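Local coordinates for GMP reductase (Trypanosoma brucei brucei, PDB 6JIG) that catalyses the reductive deamination of GMP to IMP, presumably with NADPH, and is allosterically regulated through its CBS domain with changes of oligomeric state, at the guanosine-5'-monophosphate site. Sequence-based numbering; all coordinates share one arbitrary frame.

The guanosine-5'-monophosphate site. Residues 52, 54, 290, 315-318, 320, 351-353, 372-375, 400-403, 428-429. With 5GP (guanosine-5'-monophosphate), chain B.
With CG of Asp351 anti to the backbone N (chi1 178°) and OG of Ser52 likewise anti (chi1 -179°), carboxylate and hydroxyl meet at the ribose of GMP, the substrate, in the catalytic TIM barrel of the IMPDH/GMPR family. Asp351 spans the sugar diol: OD1 accepts from the 3'-hydroxyl O3' through its syn lone pair, whereas the 2'-hydroxyl O2' reaches OD2 from above the carboxylate plane. Asn290 helps hold this carboxylate, ND2 donating to OD2 at 3.1 Å from the same face as O2', with OD2 near the amide plane. Ser52 OG also hydrogen-bonds GMP O3' (2.8 Å).

Around the phosphate, O1P accepts from the amides of Ser316 and Gly353, and GMP O3P from Gly374 N (2.8 Å). GMP O2P is gripped by Asn375 N and by Ser316 OG at 2.7 Å, the serine hydroxyl lying between its backbone N and carbonyl carbon (chi1 64°).

Guanine is read along its rim. Met401 N donates to GMP N7 at 3.1 Å. Ala402 N donates to GMP O6 at 2.7 Å, while N1 gives its hydrogen to Glu428 O from above the carbonyl plane. The exocyclic amine N2 donates to Thr320 OG1, which passes its hydrogen to the anti lone pair of Glu428 OE1 (2.9 Å); the carboxylate probably turns the hydroxyl to accept from N2. Ile317 CD1 lies over the imidazole face, and CB of engineered Ala318, at the position of the catalytic cysteine, over the pyrimidine.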
loop_
_atom_site.group_PDB
_atom_site.type_symbol
_atom_site.label_atom_id
_atom_site.label_comp_id
_atom_site.label_asym_id
_atom_site.label_seq_id
_atom_site.Cartn_x
_atom_site.Cartn_y
_atom_site.Cartn_z
ATOM N N SER A 52 6.203 10.084 33.466
ATOM C CA SER A 52 6.912 11.246 32.954
ATOM C C SER A 52 6.157 12.543 33.223
ATOM O O SER A 52 4.934 12.607 33.059
ATOM C CB SER A 52 7.133 11.110 31.448
ATOM O OG SER A 52 7.834 12.232 30.943
ATOM N N MET A 54 5.209 14.993 31.572
ATOM C CA MET A 54 4.746 15.475 30.281
ATOM C C MET A 54 3.279 15.845 30.403
ATOM O O MET A 54 2.531 15.192 31.137
ATOM C CB MET A 54 4.927 14.404 29.201
ATOM C CG MET A 54 6.382 14.118 28.910
ATOM S SD MET A 54 6.546 12.681 27.836
ATOM C CE MET A 54 5.621 13.277 26.412
ATOM N N ASN A 290 18.376 16.966 32.444
ATOM C CA ASN A 290 18.763 15.620 32.016
ATOM C C ASN A 290 20.216 15.570 31.562
ATOM O O ASN A 290 20.721 16.517 30.948
ATOM C CB ASN A 290 17.856 15.147 30.875
ATOM C CG ASN A 290 16.621 14.435 31.378
ATOM O OD1 ASN A 290 16.141 14.714 32.477
ATOM N ND2 ASN A 290 16.118 13.483 30.593
ATOM N N GLY A 315 13.807 10.124 23.837
ATOM C CA GLY A 315 12.369 10.059 24.046
ATOM C C GLY A 315 11.598 9.819 22.759
ATOM O O GLY A 315 11.997 10.249 21.673
ATOM N N SER A 316 10.467 9.117 22.896
ATOM C CA SER A 316 9.618 8.780 21.752
ATOM C C SER A 316 9.282 10.003 20.902
ATOM O O SER A 316 9.304 9.934 19.667
ATOM C CB SER A 316 8.328 8.120 22.242
ATOM O OG SER A 316 7.558 9.026 23.015
ATOM N N ILE A 317 8.952 11.124 21.543
ATOM C CA ILE A 317 8.549 12.332 20.830
ATOM C C ILE A 317 9.689 13.353 20.737
ATOM O O ILE A 317 9.471 14.484 20.301
ATOM C CB ILE A 317 7.277 12.947 21.454
ATOM C CG1 ILE A 317 7.456 13.272 22.941
ATOM C CG2 ILE A 317 6.125 11.954 21.392
ATOM C CD1 ILE A 317 8.573 14.189 23.265
ATOM N N ALA A 318 10.904 12.970 21.128
ATOM C CA ALA A 318 12.049 13.871 21.195
ATOM C C ALA A 318 12.817 13.886 19.877
ATOM O O ALA A 318 13.052 12.835 19.277
ATOM C CB ALA A 318 12.995 13.434 22.312
ATOM N N THR A 320 15.616 16.348 19.686
ATOM C CA THR A 320 16.881 17.005 19.994
ATOM C C THR A 320 18.024 16.492 19.124
ATOM O O THR A 320 18.881 17.264 18.684
ATOM C CB THR A 320 17.206 16.787 21.473
ATOM O OG1 THR A 320 16.243 17.485 22.276
ATOM C CG2 THR A 320 18.605 17.256 21.820
ATOM N N ASP A 351 15.531 7.843 31.776
ATOM C CA ASP A 351 14.385 8.593 31.248
ATOM C C ASP A 351 14.384 8.582 29.721
ATOM O O ASP A 351 15.190 9.278 29.093
ATOM C CB ASP A 351 14.420 10.034 31.770
ATOM C CG ASP A 351 13.292 10.894 31.221
ATOM O OD1 ASP A 351 12.264 10.334 30.783
ATOM O OD2 ASP A 351 13.429 12.136 31.260
ATOM N N GLY A 352 13.456 7.841 29.131
ATOM C CA GLY A 352 13.222 7.982 27.706
ATOM C C GLY A 352 13.681 6.767 26.906
ATOM O O GLY A 352 14.668 6.098 27.238
ATOM N N GLY A 353 12.968 6.501 25.811
ATOM C CA GLY A 353 13.404 5.480 24.880
ATOM C C GLY A 353 12.996 4.074 25.245
ATOM O O GLY A 353 13.383 3.130 24.543
ATOM N N MET A 372 11.696 6.199 33.836
ATOM C CA MET A 372 10.635 7.168 33.602
ATOM C C MET A 372 10.012 6.877 32.247
ATOM O O MET A 372 10.732 6.744 31.253
ATOM C CB MET A 372 11.159 8.602 33.649
ATOM C CG MET A 372 10.081 9.617 33.302
ATOM S SD MET A 372 10.584 11.323 33.538
ATOM C CE MET A 372 10.104 11.573 35.259
ATOM N N LEU A 373 8.685 6.792 32.208
ATOM C CA LEU A 373 7.954 6.387 31.015
ATOM C C LEU A 373 7.008 7.487 30.571
ATOM O O LEU A 373 6.219 7.994 31.377
ATOM C CB LEU A 373 7.144 5.121 31.266
ATOM C CG LEU A 373 7.874 3.933 31.880
ATOM C CD1 LEU A 373 6.885 2.795 32.048
ATOM C CD2 LEU A 373 9.014 3.531 30.951
ATOM N N GLY A 374 7.089 7.847 29.292
ATOM C CA GLY A 374 6.102 8.729 28.698
ATOM C C GLY A 374 5.174 7.928 27.802
ATOM O O GLY A 374 4.036 7.616 28.172
ATOM N N ASN A 375 5.688 7.550 26.624
ATOM C CA ASN A 375 4.872 6.903 25.598
ATOM C C ASN A 375 4.138 5.668 26.113
ATOM O O ASN A 375 2.961 5.460 25.793
ATOM C CB ASN A 375 5.764 6.535 24.404
ATOM C CG ASN A 375 4.969 6.024 23.215
ATOM O OD1 ASN A 375 3.844 6.467 22.963
ATOM N ND2 ASN A 375 5.560 5.103 22.464
ATOM N N GLY A 400 5.793 16.282 22.468
ATOM C CA GLY A 400 7.015 16.681 23.135
ATOM C C GLY A 400 6.856 18.003 23.859
ATOM O O GLY A 400 6.129 18.896 23.424
ATOM N N MET A 401 7.551 18.116 24.995
ATOM C CA MET A 401 7.538 19.337 25.792
ATOM C C MET A 401 8.415 20.438 25.202
ATOM O O MET A 401 8.341 21.582 25.665
ATOM C CB MET A 401 7.969 19.024 27.229
ATOM C CG MET A 401 7.021 18.052 27.949
ATOM S SD MET A 401 5.393 18.787 28.308
ATOM C CE MET A 401 5.716 19.521 29.921
ATOM N N ALA A 402 9.234 20.125 24.195
ATOM C CA ALA A 402 9.950 21.133 23.422
ATOM C C ALA A 402 9.323 21.354 22.049
ATOM O O ALA A 402 9.927 22.020 21.202
ATOM C CB ALA A 402 11.426 20.749 23.278
ATOM N N GLY A 403 8.126 20.803 21.807
ATOM C CA GLY A 403 7.423 20.999 20.557
ATOM C C GLY A 403 6.466 22.186 20.606
ATOM O O GLY A 403 6.291 22.850 21.629
ATOM N N GLU A 428 12.124 21.054 19.493
ATOM C CA GLU A 428 12.906 19.830 19.655
ATOM C C GLU A 428 12.034 18.669 20.127
ATOM O O GLU A 428 12.550 17.679 20.665
ATOM C CB GLU A 428 14.085 20.062 20.611
ATOM C CG GLU A 428 14.920 21.295 20.259
ATOM C CD GLU A 428 16.381 21.199 20.706
ATOM O OE1 GLU A 428 16.756 20.182 21.326
ATOM O OE2 GLU A 428 17.154 22.150 20.435
ATOM N N GLY A 429 10.718 18.779 19.923
ATOM C CA GLY A 429 9.808 17.667 20.107
ATOM C C GLY A 429 8.684 17.743 19.091
ATOM O O GLY A 429 8.467 18.774 18.446
HETATM P P 5GP B . 9.307 8.167 26.168
HETATM O O1P 5GP B . 10.201 7.556 25.102
HETATM O O2P 5GP B . 8.027 8.762 25.617
HETATM O O3P 5GP B . 9.113 7.300 27.387
HETATM O "O5'" 5GP B . 10.219 9.364 26.702
HETATM C "C5'" 5GP B . 9.718 10.406 27.527
HETATM C "C4'" 5GP B . 10.818 11.387 27.877
HETATM O "O4'" 5GP B . 11.149 12.180 26.713
HETATM C "C3'" 5GP B . 10.478 12.437 28.927
HETATM O "O3'" 5GP B . 10.520 11.937 30.258
HETATM C "C2'" 5GP B . 11.496 13.554 28.635
HETATM O "O2'" 5GP B . 12.757 13.301 29.240
HETATM C "C1'" 5GP B . 11.699 13.417 27.123
HETATM N N9 5GP B . 11.033 14.483 26.366
HETATM C C8 5GP B . 9.741 14.842 26.423
HETATM N N7 5GP B . 9.550 15.854 25.536
HETATM C C5 5GP B . 10.735 16.089 24.922
HETATM C C6 5GP B . 11.153 16.974 23.937
HETATM O O6 5GP B . 10.329 17.762 23.430
HETATM N N1 5GP B . 12.437 16.965 23.545
HETATM C C2 5GP B . 13.328 16.118 24.081
HETATM N N2 5GP B . 14.613 16.129 23.662
HETATM N N3 5GP B . 12.951 15.231 25.034
HETATM C C4 5GP B . 11.665 15.217 25.454
HETATM O O HOH W 1 11.032 5.832 28.390
HETATM O O HOH W 2 14.593 12.622 25.210
HETATM O O HOH W 3 14.574 11.612 27.697
#